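Local atomic coordinates of membrane protein (PDB entry 5DL5), a protein that forms a beta-barrel channel of the OprD porin family in the outer membrane and probably admits small solutes, including antibiotics, into the cell. Residues S394-S400 with E418-D424; A248-T252 with D266-G270; S16-A21 with R117-T122. All coordinates share one frame. Numbering follows the deposited sequence.

Interaction 1 of 3, residues S394-S400 with E418-D424; sequences SLRIRNS and EWRIFLD. With C8E ((hydroxyethyloxy)tri(ethyloxy)octane), chain B.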
loop_
_atom_site.group_PDB
_atom_site.type_symbol
_atom_site.label_atom_id
_atom_site.label_comp_id
_atom_site.label_asym_id
_atom_site.label_seq_id
_atom_site.Cartn_x
_atom_site.Cartn_y
_atom_site.Cartn_z
ATOM N N SER A 394 -16.967 9.182 3.617
ATOM C CA SER A 394 -17.188 7.781 3.830
ATOM C C SER A 394 -16.831 7.252 5.183
ATOM O O SER A 394 -15.855 7.761 5.841
ATOM C CB SER A 394 -16.390 6.941 2.840
ATOM O OG SER A 394 -15.008 7.199 2.907
ATOM N N LEU A 395 -17.486 6.118 5.505
ATOM C CA LEU A 395 -17.237 5.389 6.731
ATOM C C LEU A 395 -16.948 3.920 6.386
ATOM O O LEU A 395 -17.674 3.346 5.588
ATOM C CB LEU A 395 -18.367 5.669 7.656
ATOM C CG LEU A 395 -18.352 4.809 8.923
ATOM C CD1 LEU A 395 -17.161 5.273 9.778
ATOM C CD2 LEU A 395 -19.628 4.958 9.656
ATOM N N ARG A 396 -15.829 3.346 6.876
ATOM C CA ARG A 396 -15.361 1.972 6.561
ATOM C C ARG A 396 -15.265 1.356 7.917
ATOM O O ARG A 396 -14.598 1.938 8.801
ATOM C CB ARG A 396 -13.919 1.917 6.094
ATOM C CG ARG A 396 -13.806 2.265 4.689
ATOM C CD ARG A 396 -12.465 1.947 4.046
ATOM N NE ARG A 396 -11.258 2.364 4.755
ATOM C CZ ARG A 396 -10.720 3.585 4.868
ATOM N NH1 ARG A 396 -11.331 4.686 4.477
ATOM N NH2 ARG A 396 -9.546 3.719 5.467
ATOM N N ILE A 397 -15.915 0.216 8.117
ATOM C CA ILE A 397 -15.849 -0.549 9.333
ATOM C C ILE A 397 -15.399 -1.939 8.865
ATOM O O ILE A 397 -16.022 -2.521 8.010
ATOM C CB ILE A 397 -17.174 -0.741 10.069
ATOM C CG1 ILE A 397 -17.692 0.527 10.664
ATOM C CG2 ILE A 397 -16.978 -1.712 11.223
ATOM C CD1 ILE A 397 -18.047 1.551 9.619
ATOM N N ARG A 398 -14.329 -2.450 9.422
ATOM C CA ARG A 398 -13.806 -3.688 8.974
ATOM C C ARG A 398 -13.296 -4.518 10.133
ATOM O O ARG A 398 -12.817 -3.994 11.156
ATOM C CB ARG A 398 -12.765 -3.507 7.878
ATOM C CG ARG A 398 -11.455 -2.968 8.232
ATOM C CD ARG A 398 -10.449 -2.886 7.074
ATOM N NE ARG A 398 -9.388 -3.882 7.205
ATOM C CZ ARG A 398 -8.363 -3.991 6.349
ATOM N NH1 ARG A 398 -8.259 -3.171 5.311
ATOM N NH2 ARG A 398 -7.525 -4.991 6.450
ATOM N N ASN A 399 -13.467 -5.822 9.993
ATOM C CA ASN A 399 -13.018 -6.786 10.994
ATOM C C ASN A 399 -12.345 -8.019 10.355
ATOM O O ASN A 399 -12.791 -8.514 9.275
ATOM C CB ASN A 399 -14.212 -7.234 11.794
ATOM C CG ASN A 399 -13.874 -8.386 12.760
ATOM O OD1 ASN A 399 -14.217 -9.572 12.530
ATOM N ND2 ASN A 399 -13.209 -8.053 13.828
ATOM N N SER A 400 -11.264 -8.468 11.010
ATOM C CA SER A 400 -10.541 -9.681 10.679
ATOM C C SER A 400 -10.478 -10.596 11.859
ATOM O O SER A 400 -10.033 -10.198 12.985
ATOM C CB SER A 400 -9.148 -9.378 10.208
ATOM O OG SER A 400 -9.280 -8.872 8.936
ATOM N N GLU A 418 -9.166 -8.240 14.921
ATOM C CA GLU A 418 -8.776 -6.889 14.540
ATOM C C GLU A 418 -10.029 -6.141 14.184
ATOM O O GLU A 418 -10.860 -6.667 13.465
ATOM C CB GLU A 418 -7.889 -6.825 13.312
ATOM C CG GLU A 418 -7.526 -5.361 12.914
ATOM C CD GLU A 418 -6.549 -5.193 11.731
ATOM O OE1 GLU A 418 -6.903 -5.463 10.621
ATOM O OE2 GLU A 418 -5.406 -4.709 11.908
ATOM N N TRP A 419 -10.158 -4.918 14.654
ATOM C CA TRP A 419 -11.170 -3.995 14.067
ATOM C C TRP A 419 -10.488 -2.734 13.557
ATOM O O TRP A 419 -9.601 -2.214 14.287
ATOM C CB TRP A 419 -12.127 -3.523 15.121
ATOM C CG TRP A 419 -13.119 -4.543 15.490
ATOM C CD1 TRP A 419 -13.012 -5.425 16.513
ATOM C CD2 TRP A 419 -14.432 -4.730 14.924
ATOM N NE1 TRP A 419 -14.113 -6.183 16.571
ATOM C CE2 TRP A 419 -15.019 -5.797 15.624
ATOM C CE3 TRP A 419 -15.152 -4.110 13.892
ATOM C CZ2 TRP A 419 -16.321 -6.265 15.350
ATOM C CZ3 TRP A 419 -16.427 -4.609 13.559
ATOM C CH2 TRP A 419 -16.996 -5.683 14.298
ATOM N N ARG A 420 -10.998 -2.197 12.454
ATOM C CA ARG A 420 -10.567 -0.884 11.915
ATOM C C ARG A 420 -11.759 -0.109 11.519
ATOM O O ARG A 420 -12.660 -0.615 10.848
ATOM C CB ARG A 420 -9.662 -0.888 10.699
ATOM C CG ARG A 420 -8.513 -1.819 10.753
ATOM C CD ARG A 420 -7.626 -1.642 9.500
ATOM N NE ARG A 420 -6.657 -2.696 9.565
ATOM C CZ ARG A 420 -5.794 -3.020 8.575
ATOM N NH1 ARG A 420 -5.654 -2.285 7.445
ATOM N NH2 ARG A 420 -5.052 -4.084 8.740
ATOM N N ILE A 421 -11.779 1.156 11.952
ATOM C CA ILE A 421 -12.819 2.034 11.542
ATOM C C ILE A 421 -12.165 3.369 11.086
ATOM O O ILE A 421 -11.312 3.941 11.896
ATOM C CB ILE A 421 -13.762 2.300 12.705
ATOM C CG1 ILE A 421 -14.294 0.971 13.260
ATOM C CG2 ILE A 421 -14.876 3.243 12.296
ATOM C CD1 ILE A 421 -15.051 1.103 14.527
ATOM N N PHE A 422 -12.659 3.915 9.941
ATOM C CA PHE A 422 -12.126 5.121 9.366
ATOM C C PHE A 422 -13.262 5.941 8.846
ATOM O O PHE A 422 -14.024 5.465 8.043
ATOM C CB PHE A 422 -11.149 4.796 8.212
ATOM C CG PHE A 422 -9.812 4.289 8.693
ATOM C CD1 PHE A 422 -8.823 5.199 9.197
ATOM C CD2 PHE A 422 -9.500 2.933 8.635
ATOM C CE1 PHE A 422 -7.581 4.749 9.647
ATOM C CE2 PHE A 422 -8.234 2.489 9.113
ATOM C CZ PHE A 422 -7.299 3.416 9.673
ATOM N N LEU A 423 -13.355 7.152 9.344
ATOM C CA LEU A 423 -14.178 8.202 8.795
ATOM C C LEU A 423 -13.302 9.203 8.000
ATOM O O LEU A 423 -12.419 9.841 8.589
ATOM C CB LEU A 423 -14.853 8.968 9.959
ATOM C CG LEU A 423 -15.644 10.216 9.622
ATOM C CD1 LEU A 423 -16.749 9.766 8.703
ATOM C CD2 LEU A 423 -16.222 10.962 10.841
ATOM N N ASP A 424 -13.583 9.361 6.715
ATOM C CA ASP A 424 -12.824 10.202 5.749
ATOM C C ASP A 424 -13.766 11.242 5.265
ATOM O O ASP A 424 -14.809 10.913 4.687
ATOM C CB ASP A 424 -12.372 9.355 4.548
ATOM C CG ASP A 424 -11.150 8.492 4.852
ATOM O OD1 ASP A 424 -10.626 8.604 5.991
ATOM O OD2 ASP A 424 -10.733 7.639 3.994
HETATM C C6 C8E B . 6.424 -0.138 15.952
HETATM C C7 C8E B . 4.898 -0.304 16.205
HETATM C C8 C8E B . 4.439 -1.676 16.754
HETATM O O9 C8E B . 3.123 -2.132 16.271
HETATM C C10 C8E B . 3.316 -3.389 15.631
HETATM C C11 C8E B . 3.730 -3.173 14.165
HETATM O O12 C8E B . 3.469 -4.313 13.375
HETATM C C13 C8E B . 2.100 -4.718 13.237
HETATM C C14 C8E B . 1.496 -4.142 11.984
HETATM O O15 C8E B . 0.834 -5.096 11.157
HETATM C C16 C8E B . 1.554 -6.255 10.714
HETATM C C17 C8E B . 0.980 -6.549 9.329
HETATM O O18 C8E B . -0.392 -6.049 9.349
HETATM C C19 C8E B . -0.840 -5.464 8.119
HETATM C C20 C8E B . -2.316 -5.130 8.251
HETATM O O21 C8E B . -3.045 -4.783 7.039
HETATM O O HOH W 1 -13.565 5.760 5.306
#
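Strands 394-404 and 416-428 form the last hairpin of the barrel wall, and residues 394-400 and 418-424 form a regular stretch of its antiparallel ladder. The axes of these segments come within 4.8 Å at 168°. Four hydrogen-bonded pairs, Ser394-Asp424, Arg396-Phe422, Arg398-Arg420 and Ser400-Glu418, each exchange two backbone bonds; Arg398 N to Arg420 O and Arg420 N to Arg398 O both measure 2.9 Å. In the non-hydrogen-bonded pairs between them, Leu395 CD1 meets Ile421 CG2 at 4.0 Å and Ile397 CG2 meets Trp419 CZ3 at 3.8 Å, while Asn399 CB forms a CH-pi contact over the six-membered ring of Trp419. This largely apolar face is consistent with the lipid-facing side of a porin.

The opposite face is mostly polar and rich in charge. Arg396 NH1 makes a salt bridge with Asp424 OD2 at 3.1 Å, and Phe422 CB lies over a face of the same guanidinium. The guanidinium of Arg398 stacks flat on that of Arg420, centres 3.6 Å apart and planes at 10°. The salt bridge of Arg420 NE to Glu418 OE1, 3.0 Å, probably helps offset the repulsion of these like charges. Arg420 NH2 also donates to C8E O21 at 2.7 Å, which puts a detergent molecule against these arginines. Such a row of basic side chains recalls the arginine ladder lining OprD-family channels.

Strand 371-384 continues the sheet beyond 394-400. On the other edge strand 416-428 joins strand 29-43, closing the barrel, and Glu418 and Asp424 form salt bridges to Arg41 and Arg35 of that first strand.

Interaction 2 of 3, residues A248-T252 with D266-G270; sequences ANAHT and DGIAG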
loop_
_atom_site.group_PDB
_atom_site.type_symbol
_atom_site.label_atom_id
_atom_site.label_comp_id
_atom_site.label_asym_id
_atom_site.label_seq_id
_atom_site.Cartn_x
_atom_site.Cartn_y
_atom_site.Cartn_z
ATOM N N ALA A 248 22.753 -8.991 0.808
ATOM C CA ALA A 248 23.338 -9.698 1.973
ATOM C C ALA A 248 23.190 -8.900 3.243
ATOM O O ALA A 248 22.902 -9.475 4.274
ATOM C CB ALA A 248 24.812 -10.004 1.741
ATOM N N ASN A 249 23.294 -7.570 3.153
ATOM C CA ASN A 249 23.075 -6.681 4.307
ATOM C C ASN A 249 21.678 -6.148 4.485
ATOM O O ASN A 249 21.464 -5.278 5.292
ATOM C CB ASN A 249 24.005 -5.462 4.198
ATOM C CG ASN A 249 25.444 -5.875 4.003
ATOM O OD1 ASN A 249 26.205 -5.209 3.296
ATOM N ND2 ASN A 249 25.812 -7.006 4.558
ATOM N N ALA A 250 20.720 -6.647 3.740
ATOM C CA ALA A 250 19.364 -6.235 3.963
ATOM C C ALA A 250 18.725 -6.838 5.204
ATOM O O ALA A 250 19.188 -7.821 5.722
ATOM C CB ALA A 250 18.517 -6.571 2.757
ATOM N N HIS A 251 17.595 -6.250 5.591
ATOM C CA HIS A 251 16.815 -6.668 6.685
ATOM C C HIS A 251 15.697 -7.565 6.211
ATOM O O HIS A 251 14.869 -7.167 5.381
ATOM C CB HIS A 251 16.252 -5.443 7.409
ATOM C CG HIS A 251 17.270 -4.721 8.203
ATOM N ND1 HIS A 251 17.950 -3.605 7.740
ATOM C CD2 HIS A 251 17.710 -4.936 9.460
ATOM C CE1 HIS A 251 18.777 -3.182 8.669
ATOM N NE2 HIS A 251 18.611 -3.942 9.733
ATOM N N THR A 252 15.672 -8.782 6.734
ATOM C CA THR A 252 14.550 -9.733 6.438
ATOM C C THR A 252 14.231 -10.459 7.755
ATOM O O THR A 252 15.006 -10.297 8.729
ATOM C CB THR A 252 14.992 -10.822 5.409
ATOM O OG1 THR A 252 16.190 -11.489 5.838
ATOM C CG2 THR A 252 15.198 -10.279 4.071
ATOM N N ASP A 266 19.419 -9.521 14.418
ATOM C CA ASP A 266 19.712 -8.424 13.488
ATOM C C ASP A 266 18.691 -8.300 12.325
ATOM O O ASP A 266 18.407 -7.201 11.818
ATOM C CB ASP A 266 21.078 -8.720 12.799
ATOM C CG ASP A 266 22.225 -8.296 13.593
ATOM O OD1 ASP A 266 21.962 -7.872 14.745
ATOM O OD2 ASP A 266 23.416 -8.433 13.131
ATOM N N GLY A 267 18.223 -9.449 11.843
ATOM C CA GLY A 267 17.439 -9.497 10.631
ATOM C C GLY A 267 18.402 -9.429 9.466
ATOM O O GLY A 267 17.954 -9.285 8.392
ATOM N N ILE A 268 19.719 -9.591 9.651
ATOM C CA ILE A 268 20.621 -9.515 8.562
ATOM C C ILE A 268 21.100 -10.894 8.181
ATOM O O ILE A 268 21.866 -11.490 8.893
ATOM C CB ILE A 268 21.810 -8.554 8.917
ATOM C CG1 ILE A 268 21.289 -7.116 8.995
ATOM C CG2 ILE A 268 22.969 -8.629 7.906
ATOM C CD1 ILE A 268 22.437 -6.188 9.353
ATOM N N ALA A 269 20.709 -11.386 7.004
ATOM C CA ALA A 269 21.116 -12.730 6.621
ATOM C C ALA A 269 22.597 -12.893 6.300
ATOM O O ALA A 269 23.090 -14.030 6.384
ATOM C CB ALA A 269 20.306 -13.262 5.436
ATOM N N GLY A 270 23.278 -11.817 5.863
ATOM C CA GLY A 270 24.652 -11.933 5.482
ATOM C C GLY A 270 24.812 -12.698 4.177
ATOM O O GLY A 270 25.915 -12.901 3.772
HETATM O O HOH W 2 18.628 -10.652 5.269
#
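Residues 248-252 and 266-270 run past each other in opposite directions without forming a regular ladder. Their CA atoms come nearest at Ala248 and Gly270, 4.4 Å apart, and at His251 and Gly267, 4.9 Å apart. Toward one end Thr252 N donates to Gly267 O at 2.9 Å in a nearly straight bond, and His251 CA adds a CA-H...O contact to that oxygen at 3.3 Å. Toward the other, Gly270 N reaches Ala248 O at 2.9 Å, but the bond is bent and weak. Between them a water accepts from Ala269 N at 2.8 Å and lies 2.9 Å from Ala250 O and 2.6 Å from Thr252 OG1, bridging a gap that the backbones do not span directly.

Both segments belong to the long loop joining strands 233-246 and 273-286, which by the usual porin topology would be extracellular; the contact pinches that loop together around the short helix 263-266. Gly267 leaves the helix with a phi of 80°, a conformation that suits glycine, and a CB here would come within 3.0 Å of Thr252 O.

Ile268 is the main apolar element. Its CG1 lies over a face of the His251 ring, 4.2 Å from His251 CD2, and its CG2 packs 3.7 Å from Ala248 O and 4.1 Å from Asn249 CA. At the ring edge His251 CD2 comes within 3.3 Å of Asp266 O. Thr252 OG1 is also hydrogen-bonded to Tyr263 OH, within the same loop, whereas His251 O accepts from Asn309 ND2 of another loop.

Interaction 3 of 3, residues S16-A21 with R117-T122; sequences SEQSEA and RFSNTT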
loop_
_atom_site.group_PDB
_atom_site.type_symbol
_atom_site.label_atom_id
_atom_site.label_comp_id
_atom_site.label_asym_id
_atom_site.label_seq_id
_atom_site.Cartn_x
_atom_site.Cartn_y
_atom_site.Cartn_z
ATOM N N SER A 16 -0.653 18.848 -26.782
ATOM C CA SER A 16 0.027 18.126 -25.656
ATOM C C SER A 16 -0.508 18.583 -24.347
ATOM O O SER A 16 -1.241 19.545 -24.317
ATOM C CB SER A 16 1.540 18.417 -25.736
ATOM O OG SER A 16 1.828 19.812 -25.405
ATOM N N GLU A 17 -0.115 17.958 -23.247
ATOM C CA GLU A 17 -0.492 18.422 -21.883
ATOM C C GLU A 17 0.094 19.812 -21.640
ATOM O O GLU A 17 -0.582 20.640 -21.090
ATOM C CB GLU A 17 0.063 17.530 -20.769
ATOM C CG GLU A 17 -0.500 16.102 -20.751
ATOM C CD GLU A 17 0.275 15.129 -19.842
ATOM O OE1 GLU A 17 1.138 15.481 -19.007
ATOM O OE2 GLU A 17 0.046 13.929 -20.007
ATOM N N GLN A 18 1.340 20.077 -22.066
ATOM C CA GLN A 18 1.915 21.427 -21.815
ATOM C C GLN A 18 1.345 22.572 -22.636
ATOM O O GLN A 18 1.150 23.668 -22.096
ATOM C CB GLN A 18 3.434 21.448 -21.770
ATOM C CG GLN A 18 4.013 22.866 -21.452
ATOM C CD GLN A 18 3.538 23.537 -20.171
ATOM O OE1 GLN A 18 3.168 22.886 -19.232
ATOM N NE2 GLN A 18 3.678 24.878 -20.105
ATOM N N SER A 19 0.951 22.305 -23.875
ATOM C CA SER A 19 0.397 23.336 -24.721
ATOM C C SER A 19 -0.969 23.686 -24.250
ATOM O O SER A 19 -1.442 24.699 -24.594
ATOM C CB SER A 19 0.368 22.966 -26.193
ATOM O OG SER A 19 -0.354 21.764 -26.322
ATOM N N GLU A 20 -1.613 22.851 -23.488
ATOM C CA GLU A 20 -2.925 23.229 -22.945
ATOM C C GLU A 20 -2.839 23.899 -21.584
ATOM O O GLU A 20 -3.867 24.124 -20.987
ATOM C CB GLU A 20 -3.888 21.973 -22.852
ATOM C CG GLU A 20 -4.278 21.431 -24.213
ATOM C CD GLU A 20 -4.747 22.557 -25.117
ATOM O OE1 GLU A 20 -5.653 23.310 -24.675
ATOM O OE2 GLU A 20 -4.164 22.776 -26.223
ATOM N N ALA A 21 -1.656 24.168 -21.049
ATOM C CA ALA A 21 -1.542 24.788 -19.708
ATOM C C ALA A 21 -2.382 26.086 -19.680
ATOM O O ALA A 21 -2.344 26.836 -20.624
ATOM C CB ALA A 21 -0.088 25.173 -19.438
ATOM N N ARG A 117 7.245 20.738 -16.850
ATOM C CA ARG A 117 6.526 19.956 -17.842
ATOM C C ARG A 117 6.879 20.396 -19.243
ATOM O O ARG A 117 6.867 21.583 -19.519
ATOM C CB ARG A 117 5.005 19.982 -17.619
ATOM C CG ARG A 117 4.248 18.988 -18.533
ATOM C CD ARG A 117 2.763 18.956 -18.266
ATOM N NE ARG A 117 2.176 20.302 -18.444
ATOM C CZ ARG A 117 0.987 20.653 -17.979
ATOM N NH1 ARG A 117 0.226 19.761 -17.369
ATOM N NH2 ARG A 117 0.541 21.861 -18.113
ATOM N N PHE A 118 7.187 19.445 -20.124
ATOM C CA PHE A 118 7.460 19.702 -21.546
ATOM C C PHE A 118 6.688 18.667 -22.314
ATOM O O PHE A 118 6.808 17.479 -22.004
ATOM C CB PHE A 118 8.927 19.418 -21.794
ATOM C CG PHE A 118 9.277 19.401 -23.258
ATOM C CD1 PHE A 118 9.150 20.564 -24.038
ATOM C CD2 PHE A 118 9.692 18.248 -23.867
ATOM C CE1 PHE A 118 9.440 20.552 -25.418
ATOM C CE2 PHE A 118 10.003 18.249 -25.197
ATOM C CZ PHE A 118 9.865 19.404 -25.974
ATOM N N SER A 119 5.889 19.105 -23.294
ATOM C CA SER A 119 5.047 18.249 -24.084
ATOM C C SER A 119 4.109 17.423 -23.135
ATOM O O SER A 119 3.212 18.046 -22.448
ATOM C CB SER A 119 5.947 17.513 -25.049
ATOM O OG SER A 119 5.305 16.546 -25.810
ATOM N N ASN A 120 4.239 16.083 -23.138
ATOM C CA ASN A 120 3.543 15.212 -22.216
ATOM C C ASN A 120 4.413 14.568 -21.187
ATOM O O ASN A 120 4.063 13.471 -20.651
ATOM C CB ASN A 120 2.846 14.107 -22.977
ATOM C CG ASN A 120 1.947 14.689 -24.031
ATOM O OD1 ASN A 120 0.967 15.338 -23.736
ATOM N ND2 ASN A 120 2.340 14.537 -25.251
ATOM N N THR A 121 5.477 15.225 -20.806
ATOM C CA THR A 121 6.378 14.681 -19.752
ATOM C C THR A 121 6.587 15.603 -18.579
ATOM O O THR A 121 6.917 16.788 -18.777
ATOM C CB THR A 121 7.760 14.405 -20.429
ATOM O OG1 THR A 121 7.589 13.425 -21.446
ATOM C CG2 THR A 121 8.795 13.938 -19.446
ATOM N N THR A 122 6.403 15.110 -17.353
ATOM C CA THR A 122 6.552 15.886 -16.145
ATOM C C THR A 122 7.735 15.357 -15.339
ATOM O O THR A 122 8.014 14.125 -15.325
ATOM C CB THR A 122 5.255 15.796 -15.357
ATOM O OG1 THR A 122 4.219 16.325 -16.184
ATOM C CG2 THR A 122 5.255 16.634 -14.074
HETATM O O HOH W 3 3.084 14.099 -17.669
#
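A tight hairpin turn between barrel strands 106-118 and 121-125, of type II' from Phe118 to Thr121, receives the N-terminal segment 16-21 on what is probably the periplasmic rim. Arg117, Glu17 and Gln18 bury the most surface. Two donors of Arg117 converge on one oxygen of Gln18: Arg117 NE to Gln18 OE1 at 2.9 Å and Arg117 NH2 to Gln18 OE1 at 3.0 Å. Gln18 N and Glu17 O lie over one face of the guanidinium, and Ala21 CB meets its edge, 3.6 Å from Arg117 NH2. The other end of the Gln18 amide, NE2, bonds to the carbonyls of Thr66 and Gly68, so that this side chain also reaches the neighbouring turn.

The backbone of the segment docks on the hairpin itself: Gln18 N donates to Ser119 O at 2.8 Å, and Glu17 N to Asn120 OD1 at 2.9 Å. Within the segment, Ser16 OG accepts from Ser19 N at 3.1 Å, an ST motif, at the start of a compact bend that ends in a type I turn from Gln18 to Ala21. The carboxylate of Glu17 reaches across to strand 150-157, where Glu17 OE2 bonds to His155 ND1, while a water sits 2.7 Å from Glu17 OE1, 2.9 Å from Thr122 OG1 and 3.2 Å from Asn120 O.

From the N terminus, interaction 3 comes first: it spans 95 intervening residues and brings the segment before strand 29-43 back to the turn ending strand 106-118, across the first hairpins of the barrel. Interaction 2 follows, with 13 residues between its segments, inside the long loop joining strands 233-246 and 273-286. Interaction 1 closes the last hairpin, with 17 residues between its segments. The three lie in series, neither nested nor crossed, and none touches another; the nearest atoms of interactions 1 and 2 are about 20 Å apart. Interactions 1 and 3 reach the same curled sheet, at its wall and its rim, while interaction 2 lies within a connecting loop and joins its two ends.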